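Local coordinates for aspartate aminotransferase, cytoplasmic (Schizosaccharomyces pombe 972h-, PDB 6JPK), which catalyses the pyridoxal 5'-phosphate-dependent transfer of the amino group of L-aspartate to 2-oxoglutarate, yielding oxaloacetate and L-glutamate, at residues A[141-145]-A[182-186]; A[153-157]-A[169-173]; A[215-221]-A[246-252]; A[374-378]-A[396-401]. The protein carries 1 engineered substitution. Numbering follows the deposited sequence.

Contact 1. Residues A[141-145]-A[182-186]; sequences HRTLW and IFLLH
This is a helix-on-sheet contact in the large domain of the aminotransferase, near the probable substrate site: the His-141 side chain is about 4 Å from that of Trp-138, which probably binds L-aspartate. Segment 141-145 is regular helix and 182-186 extended strand; their short axes come within 12.0 Å, with 144° between their N-to-C directions, a separation bridged by large side chains. The nearest backbones are at His-141 and Leu-184, CA atoms 8.5 Å apart. His-141 (chi1 m) and Trp-145 (chi1 m, chi2 82°), one helical turn apart, both point toward the strand. Between them fits Leu-184 (chi1 -142°, between wells; chi2 t), whose CD1 lies 3.5 Å from the centroid of the His-141 ring and 12° off its normal, a CH-pi contact, and 4.0 Å from Trp-145 NE1. Trp-145 CH2 meets Ile-182 CG2 at 4.2 Å. The edge of His-141 is directed at the face of His-186 (chi1 m), an offset edge-to-face pair with centroids 5.6 Å apart and planes at 67°. Thr-137 OG1 bonds both His-141 ND1 and His-186 NE2, while His-141 NE2 pairs with Asp-219. Helix 107-127 packs against Trp-145 and Ile-182, and strands 131-135 and 215-220 flank strand 182-186.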
loop_
_atom_site.group_PDB
_atom_site.type_symbol
_atom_site.label_atom_id
_atom_site.label_comp_id
_atom_site.label_asym_id
_atom_site.label_seq_id
_atom_site.Cartn_x
_atom_site.Cartn_y
_atom_site.Cartn_z
ATOM N N HIS A 141 11.119 1.283 12.656
ATOM C CA HIS A 141 10.590 2.379 13.467
ATOM C C HIS A 141 11.472 3.615 13.356
ATOM O O HIS A 141 10.966 4.741 13.303
ATOM C CB HIS A 141 10.450 1.960 14.931
ATOM C CG HIS A 141 9.201 1.186 15.224
ATOM N ND1 HIS A 141 8.978 0.561 16.434
ATOM C CD2 HIS A 141 8.107 0.940 14.465
ATOM C CE1 HIS A 141 7.805 -0.047 16.402
ATOM N NE2 HIS A 141 7.256 0.170 15.220
ATOM N N ARG A 142 12.791 3.430 13.298
ATOM C CA ARG A 142 13.673 4.588 13.214
ATOM C C ARG A 142 13.651 5.205 11.822
ATOM O O ARG A 142 13.420 6.407 11.679
ATOM C CB ARG A 142 15.108 4.217 13.596
ATOM C CG ARG A 142 16.087 5.343 13.266
ATOM C CD ARG A 142 17.532 5.029 13.679
ATOM N NE ARG A 142 17.672 4.956 15.135
ATOM C CZ ARG A 142 17.924 5.991 15.932
ATOM N NH1 ARG A 142 18.068 7.227 15.443
ATOM N NH2 ARG A 142 18.038 5.786 17.237
ATOM N N THR A 143 13.893 4.398 10.780
ATOM C CA THR A 143 14.032 4.960 9.438
ATOM C C THR A 143 12.716 5.525 8.924
ATOM O O THR A 143 12.717 6.537 8.223
ATOM C CB THR A 143 14.576 3.906 8.456
ATOM O OG1 THR A 143 13.746 2.739 8.477
ATOM C CG2 THR A 143 15.987 3.504 8.836
ATOM N N LEU A 144 11.585 4.913 9.272
ATOM C CA LEU A 144 10.312 5.445 8.794
ATOM C C LEU A 144 10.091 6.869 9.297
ATOM O O LEU A 144 9.667 7.749 8.532
ATOM C CB LEU A 144 9.169 4.518 9.221
ATOM C CG LEU A 144 7.741 4.897 8.819
ATOM C CD1 LEU A 144 6.911 3.643 8.509
ATOM C CD2 LEU A 144 7.061 5.738 9.905
ATOM N N TRP A 145 10.403 7.120 10.578
ATOM C CA TRP A 145 10.188 8.442 11.155
ATOM C C TRP A 145 11.234 9.430 10.670
ATOM O O TRP A 145 10.902 10.581 10.360
ATOM C CB TRP A 145 10.190 8.365 12.687
ATOM C CG TRP A 145 8.890 7.855 13.240
ATOM C CD1 TRP A 145 8.499 6.556 13.359
ATOM C CD2 TRP A 145 7.809 8.645 13.750
ATOM N NE1 TRP A 145 7.238 6.483 13.908
ATOM C CE2 TRP A 145 6.790 7.753 14.150
ATOM C CE3 TRP A 145 7.599 10.021 13.897
ATOM C CZ2 TRP A 145 5.590 8.188 14.693
ATOM C CZ3 TRP A 145 6.399 10.453 14.441
ATOM C CH2 TRP A 145 5.412 9.538 14.834
ATOM N N ILE A 182 7.079 12.508 21.588
ATOM C CA ILE A 182 6.278 11.406 21.070
ATOM C C ILE A 182 6.918 10.106 21.519
ATOM O O ILE A 182 8.129 9.915 21.340
ATOM C CB ILE A 182 6.195 11.463 19.539
ATOM C CG1 ILE A 182 5.705 12.837 19.084
ATOM C CG2 ILE A 182 5.339 10.319 19.008
ATOM C CD1 ILE A 182 6.305 13.265 17.754
ATOM N N PHE A 183 6.122 9.206 22.102
ATOM C CA PHE A 183 6.635 7.926 22.574
ATOM C C PHE A 183 5.927 6.804 21.834
ATOM O O PHE A 183 4.689 6.721 21.850
ATOM C CB PHE A 183 6.487 7.772 24.092
ATOM C CG PHE A 183 7.672 8.294 24.855
ATOM C CD1 PHE A 183 7.828 9.658 25.070
ATOM C CD2 PHE A 183 8.645 7.432 25.328
ATOM C CE1 PHE A 183 8.930 10.155 25.738
ATOM C CE2 PHE A 183 9.756 7.919 26.010
ATOM C CZ PHE A 183 9.897 9.286 26.216
ATOM N N LEU A 184 6.722 5.954 21.182
ATOM C CA LEU A 184 6.235 4.816 20.409
ATOM C C LEU A 184 6.334 3.589 21.309
ATOM O O LEU A 184 7.438 3.128 21.620
ATOM C CB LEU A 184 7.064 4.641 19.138
ATOM C CG LEU A 184 6.384 4.228 17.835
ATOM C CD1 LEU A 184 7.432 3.736 16.832
ATOM C CD2 LEU A 184 5.289 3.186 18.046
ATOM N N LEU A 185 5.188 3.074 21.737
ATOM C CA LEU A 185 5.108 1.998 22.716
ATOM C C LEU A 185 4.629 0.714 22.056
ATOM O O LEU A 185 3.734 0.741 21.205
ATOM C CB LEU A 185 4.146 2.373 23.846
ATOM C CG LEU A 185 4.453 3.702 24.550
ATOM C CD1 LEU A 185 3.382 4.034 25.579
ATOM C CD2 LEU A 185 5.848 3.671 25.201
ATOM N N HIS A 186 5.223 -0.411 22.457
ATOM C CA HIS A 186 4.785 -1.731 22.014
ATOM C C HIS A 186 3.691 -2.206 22.965
ATOM O O HIS A 186 3.931 -2.322 24.171
ATOM C CB HIS A 186 5.946 -2.729 22.015
ATOM C CG HIS A 186 7.101 -2.349 21.134
ATOM N ND1 HIS A 186 7.582 -3.180 20.142
ATOM C CD2 HIS A 186 7.891 -1.246 21.116
ATOM C CE1 HIS A 186 8.605 -2.594 19.539
ATOM N NE2 HIS A 186 8.809 -1.418 20.108
#

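Contact 2. Residues A[153-157]-A[169-173]; sequences ETYPY and GMLST. Engineered in segment 153-157: Glu-153 (natural residue Asp).
A beta-alpha-beta crossover of the large domain contains this contact: strand 152-159 leads through a short hairpin into helix 167-176, which returns the chain to parallel strand 182-186, with strand 131-135 lying between the two in the sheet. The axes of strand 153-156 and helix 169-173 approach to 6.5 Å at 138° between their N-to-C directions, and the backbones come nearest at Pro-156 and Met-170, with CA atoms 5.0 Å apart. Gly-169 permits that closeness, since an ideal CB there would lie 2.9 Å from Pro-156 CB, a clash. Pro-156 (C-gamma exo) places CD 3.5 Å from Gly-169 O and 3.1 Å from Thr-173 OG1, and Pro-156 O is 3.4 Å from Met-170 CB. Thr-173 (chi1 m) turns CG2 to the strand, 3.8 Å from Tyr-155 CB and 3.7 Å from Thr-154 O. Met-170 is fully extended (t, t, t): its CE is 3.5 Å from Tyr-155 CE1, and its SD lies obliquely 4.4 Å from the centroid of the Tyr-155 ring (chi1 p) and 5.5 Å from that of Tyr-157 (chi1 t), two Met-aromatic contacts. Engineered Glu-153, natively Asp, bonds His-130 instead of meeting the helix. The contact thus rests mainly on van der Waals and sulfur-aromatic interactions, with the tyrosine hydroxyls bonded outside it, Tyr-155 to Leu-184 O and Tyr-157 to Ile-195 O.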
loop_
_atom_site.group_PDB
_atom_site.type_symbol
_atom_site.label_atom_id
_atom_site.label_comp_id
_atom_site.label_asym_id
_atom_site.label_seq_id
_atom_site.Cartn_x
_atom_site.Cartn_y
_atom_site.Cartn_z
ATOM N N GLU A 153 14.848 9.640 18.948
ATOM C CA GLU A 153 15.616 9.351 20.147
ATOM C C GLU A 153 15.236 7.952 20.615
ATOM O O GLU A 153 14.315 7.329 20.073
ATOM C CB GLU A 153 15.332 10.392 21.242
ATOM C CG GLU A 153 15.420 11.831 20.770
ATOM C CD GLU A 153 16.860 12.329 20.643
ATOM O OE1 GLU A 153 17.795 11.567 20.985
ATOM O OE2 GLU A 153 17.054 13.489 20.204
ATOM N N THR A 154 15.935 7.440 21.624
ATOM C CA THR A 154 15.573 6.125 22.133
ATOM C C THR A 154 15.364 6.185 23.641
ATOM O O THR A 154 15.850 7.087 24.330
ATOM C CB THR A 154 16.619 5.032 21.788
ATOM O OG1 THR A 154 17.802 5.237 22.549
ATOM C CG2 THR A 154 16.995 5.054 20.305
ATOM N N TYR A 155 14.585 5.228 24.137
ATOM C CA TYR A 155 14.565 4.953 25.554
ATOM C C TYR A 155 15.130 3.561 25.807
ATOM O O TYR A 155 14.989 2.675 24.956
ATOM C CB TYR A 155 13.152 5.069 26.155
ATOM C CG TYR A 155 12.049 4.272 25.482
ATOM C CD1 TYR A 155 11.704 3.006 25.940
ATOM C CD2 TYR A 155 11.325 4.807 24.417
ATOM C CE1 TYR A 155 10.689 2.278 25.343
ATOM C CE2 TYR A 155 10.312 4.082 23.806
ATOM C CZ TYR A 155 9.985 2.827 24.285
ATOM O OH TYR A 155 8.972 2.109 23.696
ATOM N N PRO A 156 15.848 3.367 26.912
ATOM C CA PRO A 156 16.416 2.042 27.214
ATOM C C PRO A 156 15.316 1.000 27.362
ATOM O O PRO A 156 14.219 1.296 27.845
ATOM C CB PRO A 156 17.152 2.265 28.544
ATOM C CG PRO A 156 17.392 3.736 28.607
ATOM C CD PRO A 156 16.228 4.376 27.909
ATOM N N TYR A 157 15.607 -0.229 26.928
ATOM C CA TYR A 157 14.596 -1.278 27.026
ATOM C C TYR A 157 15.175 -2.625 27.455
ATOM O O TYR A 157 14.655 -3.263 28.374
ATOM C CB TYR A 157 13.838 -1.430 25.698
ATOM C CG TYR A 157 12.525 -2.129 25.911
ATOM C CD1 TYR A 157 12.429 -3.516 25.816
ATOM C CD2 TYR A 157 11.390 -1.412 26.270
ATOM C CE1 TYR A 157 11.231 -4.167 26.050
ATOM C CE2 TYR A 157 10.178 -2.055 26.509
ATOM C CZ TYR A 157 10.104 -3.431 26.394
ATOM O OH TYR A 157 8.908 -4.080 26.627
ATOM N N GLY A 169 15.611 2.500 33.437
ATOM C CA GLY A 169 16.134 3.314 32.348
ATOM C C GLY A 169 15.045 3.933 31.486
ATOM O O GLY A 169 15.125 5.110 31.119
ATOM N N MET A 170 14.017 3.153 31.139
ATOM C CA MET A 170 12.900 3.713 30.378
ATOM C C MET A 170 12.198 4.824 31.160
ATOM O O MET A 170 11.943 5.912 30.629
ATOM C CB MET A 170 11.910 2.604 30.008
ATOM C CG MET A 170 10.622 3.119 29.356
ATOM S SD MET A 170 9.630 1.790 28.654
ATOM C CE MET A 170 8.326 2.739 27.823
ATOM N N LEU A 171 11.871 4.561 32.427
ATOM C CA LEU A 171 11.208 5.566 33.254
ATOM C C LEU A 171 12.026 6.850 33.322
ATOM O O LEU A 171 11.483 7.959 33.228
ATOM C CB LEU A 171 10.991 5.005 34.661
ATOM C CG LEU A 171 9.626 5.175 35.330
ATOM C CD1 LEU A 171 9.287 6.618 35.362
ATOM C CD2 LEU A 171 8.540 4.412 34.584
ATOM N N SER A 172 13.341 6.716 33.482
ATOM C CA SER A 172 14.183 7.891 33.620
ATOM C C SER A 172 14.184 8.712 32.336
ATOM O O SER A 172 14.138 9.948 32.381
ATOM C CB SER A 172 15.595 7.455 34.018
ATOM O OG SER A 172 16.481 8.548 33.973
ATOM N N THR A 173 14.209 8.039 31.182
ATOM C CA THR A 173 14.132 8.745 29.905
ATOM C C THR A 173 12.785 9.442 29.738
ATOM O O THR A 173 12.726 10.579 29.253
ATOM C CB THR A 173 14.401 7.774 28.750
ATOM O OG1 THR A 173 15.745 7.287 28.851
ATOM C CG2 THR A 173 14.240 8.462 27.387
#

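Contact 3. Residues A[215-221]-A[246-252]; sequences LVVFDIA and DFFVCQS. With PO4 (phosphate ion), chain C.
Two neighbouring parallel strands of the central sheet of the fold type I large domain meet here, their axes 4.6 Å apart at 15°. Register runs from Val-217 opposite Phe-248 to Ile-220 opposite Gln-251, and five backbone hydrogen bonds lace them, from Phe-248 N to Val-216 O (3.1 Å) at one end to Ser-252 N to Ile-220 O (3.3 Å) at the other. Water 1 joins Val-216 N (2.9 Å) to Asp-246 O (2.8 Å), and water 2 joins Asp-219 OD1 (2.6 Å) to Cys-250 O (2.9 Å). On the face shared with helix 107-127, Val-217 CG1 packs against both Phe-248 CB (4.1 Å) and Cys-250 SG (4.2 Å), while Leu-215 CD1 reaches the edge of the Phe-248 ring at CE1 (4.1 Å). On the other face, under helices 77-87 and 235-241, Phe-218 (chi1 m) sets CD2 3.8 Å from CD2 of Phe-247 (chi1 p), and Ile-220 CG2 fits against Val-249 CG1 at 3.6 Å. Asp-219 bonds His-141 and Asn-112, consistent with the aspartate that faces the cofactor pyridine nitrogen in relatives. A phosphate ion, also held by Ser-107, Arg-263 and Tyr-70 of the second subunit, probably marks the cofactor phosphate site; Ser-252 OG donates to its O2 at 2.6 Å.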
loop_
_atom_site.group_PDB
_atom_site.type_symbol
_atom_site.label_atom_id
_atom_site.label_comp_id
_atom_site.label_asym_id
_atom_site.label_seq_id
_atom_site.Cartn_x
_atom_site.Cartn_y
_atom_site.Cartn_z
ATOM N N LEU A 215 3.038 12.609 23.881
ATOM C CA LEU A 215 2.046 12.068 22.957
ATOM C C LEU A 215 2.330 10.581 22.730
ATOM O O LEU A 215 3.462 10.205 22.399
ATOM C CB LEU A 215 2.075 12.839 21.632
ATOM C CG LEU A 215 1.225 12.248 20.509
ATOM C CD1 LEU A 215 -0.232 12.207 20.936
ATOM C CD2 LEU A 215 1.384 13.051 19.227
ATOM N N VAL A 216 1.311 9.740 22.902
ATOM C CA VAL A 216 1.486 8.285 22.905
ATOM C C VAL A 216 1.005 7.688 21.585
ATOM O O VAL A 216 -0.114 7.979 21.128
ATOM C CB VAL A 216 0.754 7.650 24.101
ATOM C CG1 VAL A 216 0.709 6.134 23.953
ATOM C CG2 VAL A 216 1.459 8.038 25.415
ATOM N N VAL A 217 1.853 6.854 20.978
ATOM C CA VAL A 217 1.524 6.026 19.818
ATOM C C VAL A 217 1.782 4.570 20.206
ATOM O O VAL A 217 2.925 4.200 20.500
ATOM C CB VAL A 217 2.359 6.398 18.578
ATOM C CG1 VAL A 217 1.968 5.523 17.385
ATOM C CG2 VAL A 217 2.238 7.883 18.259
ATOM N N PHE A 218 0.724 3.764 20.246
ATOM C CA PHE A 218 0.850 2.329 20.483
ATOM C C PHE A 218 1.001 1.591 19.163
ATOM O O PHE A 218 0.246 1.832 18.218
ATOM C CB PHE A 218 -0.369 1.765 21.211
ATOM C CG PHE A 218 -0.418 2.077 22.677
ATOM C CD1 PHE A 218 0.376 1.386 23.568
ATOM C CD2 PHE A 218 -1.303 3.029 23.165
ATOM C CE1 PHE A 218 0.315 1.660 24.934
ATOM C CE2 PHE A 218 -1.375 3.313 24.529
ATOM C CZ PHE A 218 -0.562 2.627 25.413
ATOM N N ASP A 219 1.959 0.681 19.108
ATOM C CA ASP A 219 2.066 -0.287 18.022
ATOM C C ASP A 219 1.560 -1.625 18.549
ATOM O O ASP A 219 2.099 -2.148 19.533
ATOM C CB ASP A 219 3.513 -0.397 17.541
ATOM C CG ASP A 219 3.629 -1.047 16.162
ATOM O OD1 ASP A 219 2.903 -2.027 15.884
ATOM O OD2 ASP A 219 4.451 -0.572 15.349
ATOM N N ILE A 220 0.504 -2.168 17.942
ATOM C CA ILE A 220 -0.063 -3.441 18.386
ATOM C C ILE A 220 -0.101 -4.380 17.177
ATOM O O ILE A 220 -1.073 -4.427 16.414
ATOM C CB ILE A 220 -1.435 -3.288 19.058
ATOM C CG1 ILE A 220 -1.948 -4.641 19.553
ATOM C CG2 ILE A 220 -2.464 -2.572 18.175
ATOM C CD1 ILE A 220 -2.924 -4.523 20.720
ATOM N N ALA A 221 0.969 -5.145 17.005
ATOM C CA ALA A 221 1.101 -6.077 15.897
ATOM C C ALA A 221 0.800 -7.523 16.274
ATOM O O ALA A 221 0.751 -8.372 15.379
ATOM C CB ALA A 221 2.517 -5.993 15.316
ATOM N N ASP A 246 -6.005 11.991 24.153
ATOM C CA ASP A 246 -6.067 11.404 22.821
ATOM C C ASP A 246 -4.720 10.751 22.482
ATOM O O ASP A 246 -3.670 11.132 23.014
ATOM C CB ASP A 246 -6.506 12.425 21.751
ATOM C CG ASP A 246 -5.839 13.805 21.868
ATOM O OD1 ASP A 246 -5.653 14.323 22.992
ATOM O OD2 ASP A 246 -5.572 14.416 20.798
ATOM N N PHE A 247 -4.768 9.715 21.645
ATOM C CA PHE A 247 -3.569 8.947 21.312
ATOM C C PHE A 247 -3.815 8.193 20.009
ATOM O O PHE A 247 -4.933 8.181 19.482
ATOM C CB PHE A 247 -3.171 7.993 22.455
ATOM C CG PHE A 247 -4.192 6.896 22.753
ATOM C CD1 PHE A 247 -5.359 7.175 23.458
ATOM C CD2 PHE A 247 -3.956 5.581 22.357
ATOM C CE1 PHE A 247 -6.291 6.168 23.742
ATOM C CE2 PHE A 247 -4.881 4.562 22.632
ATOM C CZ PHE A 247 -6.051 4.856 23.331
ATOM N N PHE A 248 -2.754 7.542 19.506
ATOM C CA PHE A 248 -2.772 6.818 18.237
ATOM C C PHE A 248 -2.495 5.338 18.443
ATOM O O PHE A 248 -1.767 4.946 19.364
ATOM C CB PHE A 248 -1.732 7.352 17.248
ATOM C CG PHE A 248 -1.972 8.770 16.820
ATOM C CD1 PHE A 248 -1.616 9.827 17.650
ATOM C CD2 PHE A 248 -2.537 9.048 15.575
ATOM C CE1 PHE A 248 -1.824 11.143 17.255
ATOM C CE2 PHE A 248 -2.738 10.364 15.167
ATOM C CZ PHE A 248 -2.398 11.411 16.016
ATOM N N VAL A 249 -3.056 4.517 17.556
ATOM C CA VAL A 249 -2.822 3.074 17.565
ATOM C C VAL A 249 -2.551 2.611 16.140
ATOM O O VAL A 249 -3.320 2.932 15.228
ATOM C CB VAL A 249 -4.015 2.294 18.155
ATOM C CG1 VAL A 249 -3.691 0.799 18.198
ATOM C CG2 VAL A 249 -4.398 2.815 19.539
ATOM N N CYS A 250 -1.477 1.842 15.951
ATOM C CA CYS A 250 -1.167 1.212 14.669
ATOM C C CYS A 250 -1.310 -0.300 14.818
ATOM O O CYS A 250 -0.580 -0.921 15.595
ATOM C CB CYS A 250 0.240 1.575 14.198
ATOM S SG CYS A 250 0.536 3.351 14.144
ATOM N N GLN A 251 -2.231 -0.887 14.054
ATOM C CA GLN A 251 -2.701 -2.251 14.266
ATOM C C GLN A 251 -2.423 -3.081 13.027
ATOM O O GLN A 251 -2.697 -2.638 11.909
ATOM C CB GLN A 251 -4.197 -2.249 14.582
ATOM C CG GLN A 251 -4.885 -3.597 14.652
ATOM C CD GLN A 251 -6.399 -3.420 14.804
ATOM O OE1 GLN A 251 -6.968 -2.469 14.262
ATOM N NE2 GLN A 251 -7.042 -4.300 15.571
ATOM N N SER A 252 -1.872 -4.273 13.224
ATOM C CA SER A 252 -1.597 -5.199 12.138
ATOM C C SER A 252 -2.339 -6.506 12.377
ATOM O O SER A 252 -2.406 -6.993 13.512
ATOM C CB SER A 252 -0.083 -5.482 12.015
ATOM O OG SER A 252 0.174 -6.527 11.097
HETATM P P PO4 C . 3.325 -5.460 8.944
HETATM O O1 PO4 C . 3.653 -4.230 8.122
HETATM O O2 PO4 C . 1.882 -5.458 9.393
HETATM O O3 PO4 C . 3.613 -6.676 8.088
HETATM O O4 PO4 C . 4.177 -5.544 10.188
HETATM O O HOH W 1 -1.207 10.550 24.148
HETATM O O HOH W 2 1.193 -2.603 13.978
HETATM O O HOH W 3 -2.564 -6.868 16.409
HETATM O O HOH W 4 -1.174 -9.465 14.194
HETATM O O HOH W 5 1.477 -8.281 12.731
#

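Contact 4. Residues A[374-378]-A[396-401]; sequences YHLYF and HVAQAF
Tyr-374 lays one face of its ring over Ala-400: the Ala-400 CA is 3.6 Å from the ring centroid and 4° off the normal, a CH-pi contact, and Ala-400 CB comes to 3.3 Å from Tyr-374 CG. With chi1 m the tyrosine points toward helix 396-401, and its CA is 6.0 Å from that of Ala-400, the shortest backbone spacing here. The hydroxyl of Tyr-374 goes on to bond His-403. One turn back in the helix, His-396 (chi1 t) extends to donate NE2 to Tyr-374 O at 2.9 Å (N-H...O angle 157°), while its CE1 lies near the plane of the tyrosine ring, 3.6 Å from Tyr-374 CD2. Helix 364-374 ends at this point: His-375 has phi 59° and leaves helical geometry, turning the chain into the short strand 376-377. Leu-376 (m, t) then fills the space in front of the helix, with CD1 3.5 Å from Ala-400 CB and 4.0 Å from Phe-401 CE1, and CD2 3.7 Å from His-396 CD2 and 4.2 Å from Val-397 CG2. Phe-378 (chi1 p) closes the row, its CZ 3.8 Å from Phe-401 CE1. Strand 376-377 pairs in parallel with 33-34, and helix 310-340 packs behind helix 394-407; this is the alpha/beta arrangement of the small domain of a fold type I aminotransferase.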
loop_
_atom_site.group_PDB
_atom_site.type_symbol
_atom_site.label_atom_id
_atom_site.label_comp_id
_atom_site.label_asym_id
_atom_site.label_seq_id
_atom_site.Cartn_x
_atom_site.Cartn_y
_atom_site.Cartn_z
ATOM N N TYR A 374 26.859 -25.329 14.307
ATOM C CA TYR A 374 25.549 -25.973 14.344
ATOM C C TYR A 374 24.609 -25.495 13.244
ATOM O O TYR A 374 23.450 -25.935 13.206
ATOM C CB TYR A 374 24.903 -25.770 15.725
ATOM C CG TYR A 374 25.655 -26.504 16.819
ATOM C CD1 TYR A 374 26.786 -25.945 17.411
ATOM C CD2 TYR A 374 25.247 -27.773 17.242
ATOM C CE1 TYR A 374 27.492 -26.623 18.406
ATOM C CE2 TYR A 374 25.950 -28.466 18.237
ATOM C CZ TYR A 374 27.070 -27.880 18.812
ATOM O OH TYR A 374 27.760 -28.552 19.798
ATOM N N HIS A 375 25.072 -24.608 12.356
ATOM C CA HIS A 375 24.317 -24.179 11.179
ATOM C C HIS A 375 22.984 -23.551 11.569
ATOM O O HIS A 375 21.967 -23.743 10.894
ATOM C CB HIS A 375 24.129 -25.353 10.216
ATOM C CG HIS A 375 25.405 -26.084 9.956
ATOM N ND1 HIS A 375 26.316 -25.664 9.011
ATOM C CD2 HIS A 375 25.974 -27.138 10.587
ATOM C CE1 HIS A 375 27.369 -26.466 9.033
ATOM N NE2 HIS A 375 27.187 -27.367 9.982
ATOM N N LEU A 376 22.988 -22.810 12.677
ATOM C CA LEU A 376 21.849 -22.006 13.106
ATOM C C LEU A 376 22.044 -20.586 12.616
ATOM O O LEU A 376 23.097 -19.987 12.864
ATOM C CB LEU A 376 21.707 -21.986 14.628
ATOM C CG LEU A 376 21.768 -23.321 15.351
ATOM C CD1 LEU A 376 21.485 -23.076 16.806
ATOM C CD2 LEU A 376 20.760 -24.300 14.750
ATOM N N TYR A 377 21.016 -20.037 11.967
ATOM C CA TYR A 377 21.084 -18.722 11.338
ATOM C C TYR A 377 20.132 -17.762 12.057
ATOM O O TYR A 377 18.908 -17.906 11.971
ATOM C CB TYR A 377 20.779 -18.848 9.842
ATOM C CG TYR A 377 21.945 -19.517 9.134
ATOM C CD1 TYR A 377 22.099 -20.913 9.134
ATOM C CD2 TYR A 377 22.928 -18.750 8.531
ATOM C CE1 TYR A 377 23.188 -21.504 8.514
ATOM C CE2 TYR A 377 23.999 -19.321 7.914
ATOM C CZ TYR A 377 24.136 -20.687 7.911
ATOM O OH TYR A 377 25.243 -21.208 7.293
ATOM N N PHE A 378 20.701 -16.803 12.787
ATOM C CA PHE A 378 19.923 -15.789 13.495
ATOM C C PHE A 378 20.809 -14.567 13.727
ATOM O O PHE A 378 22.015 -14.583 13.458
ATOM C CB PHE A 378 19.306 -16.336 14.798
ATOM C CG PHE A 378 20.299 -16.913 15.798
ATOM C CD1 PHE A 378 20.896 -18.148 15.591
ATOM C CD2 PHE A 378 20.580 -16.238 16.986
ATOM C CE1 PHE A 378 21.785 -18.687 16.527
ATOM C CE2 PHE A 378 21.451 -16.777 17.931
ATOM C CZ PHE A 378 22.059 -18.000 17.703
ATOM N N HIS A 396 18.585 -29.922 18.994
ATOM C CA HIS A 396 19.769 -29.440 18.293
ATOM C C HIS A 396 20.079 -27.987 18.665
ATOM O O HIS A 396 21.239 -27.640 18.912
ATOM C CB HIS A 396 19.555 -29.607 16.787
ATOM C CG HIS A 396 20.674 -29.075 15.936
ATOM N ND1 HIS A 396 21.910 -29.678 15.865
ATOM C CD2 HIS A 396 20.727 -28.012 15.095
ATOM C CE1 HIS A 396 22.682 -29.006 15.027
ATOM N NE2 HIS A 396 21.986 -27.987 14.547
ATOM N N VAL A 397 19.051 -27.136 18.756
ATOM C CA VAL A 397 19.260 -25.728 19.106
ATOM C C VAL A 397 19.763 -25.584 20.543
ATOM O O VAL A 397 20.707 -24.827 20.818
ATOM C CB VAL A 397 17.968 -24.923 18.880
ATOM C CG1 VAL A 397 18.113 -23.481 19.439
ATOM C CG2 VAL A 397 17.617 -24.908 17.396
ATOM N N ALA A 398 19.131 -26.287 21.487
ATOM C CA ALA A 398 19.595 -26.254 22.873
ATOM C C ALA A 398 21.046 -26.719 22.993
ATOM O O ALA A 398 21.839 -26.127 23.736
ATOM C CB ALA A 398 18.699 -27.125 23.751
ATOM N N GLN A 399 21.404 -27.786 22.283
ATOM C CA GLN A 399 22.770 -28.292 22.353
ATOM C C GLN A 399 23.760 -27.260 21.832
ATOM O O GLN A 399 24.852 -27.105 22.391
ATOM C CB GLN A 399 22.888 -29.594 21.560
ATOM C CG GLN A 399 22.144 -30.781 22.173
ATOM C CD GLN A 399 22.947 -31.494 23.252
ATOM O OE1 GLN A 399 24.164 -31.306 23.371
ATOM N NE2 GLN A 399 22.267 -32.325 24.043
ATOM N N ALA A 400 23.388 -26.549 20.756
ATOM C CA ALA A 400 24.231 -25.491 20.205
ATOM C C ALA A 400 24.441 -24.373 21.210
ATOM O O ALA A 400 25.577 -23.932 21.431
ATOM C CB ALA A 400 23.607 -24.921 18.933
ATOM N N PHE A 401 23.344 -23.871 21.794
ATOM C CA PHE A 401 23.443 -22.805 22.786
ATOM C C PHE A 401 24.310 -23.245 23.959
ATOM O O PHE A 401 25.192 -22.502 24.410
ATOM C CB PHE A 401 22.050 -22.392 23.281
ATOM C CG PHE A 401 21.226 -21.603 22.273
ATOM C CD1 PHE A 401 21.627 -21.470 20.953
ATOM C CD2 PHE A 401 20.053 -20.980 22.667
ATOM C CE1 PHE A 401 20.866 -20.749 20.036
ATOM C CE2 PHE A 401 19.280 -20.254 21.754
ATOM C CZ PHE A 401 19.693 -20.134 20.438
#

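Contacts 1, 2 and 3 share the large mixed sheet, whereas contact 4 belongs to a separate two-stranded sheet, its nearest atoms about 18 Å or more from the others; it too is buried, although about 25 Å from the chain centre. Contacts 1 and 3 are buried on adjoining strands, Leu-185 N lying 2.8 Å from Val-217 O, and both reach the second subunit. Contact 2 is only partly buried, yet Tyr-155 OH lies 2.8 Å from Leu-184 O, tying it to contact 1. Backbone hydrogen bonding dominates strand-to-strand contact 3, while the helix-bearing contacts depend on side chains: imidazole rings in 1, methionine sulfur in 2, and apolar packing plus one histidine-to-carbonyl bond in 4.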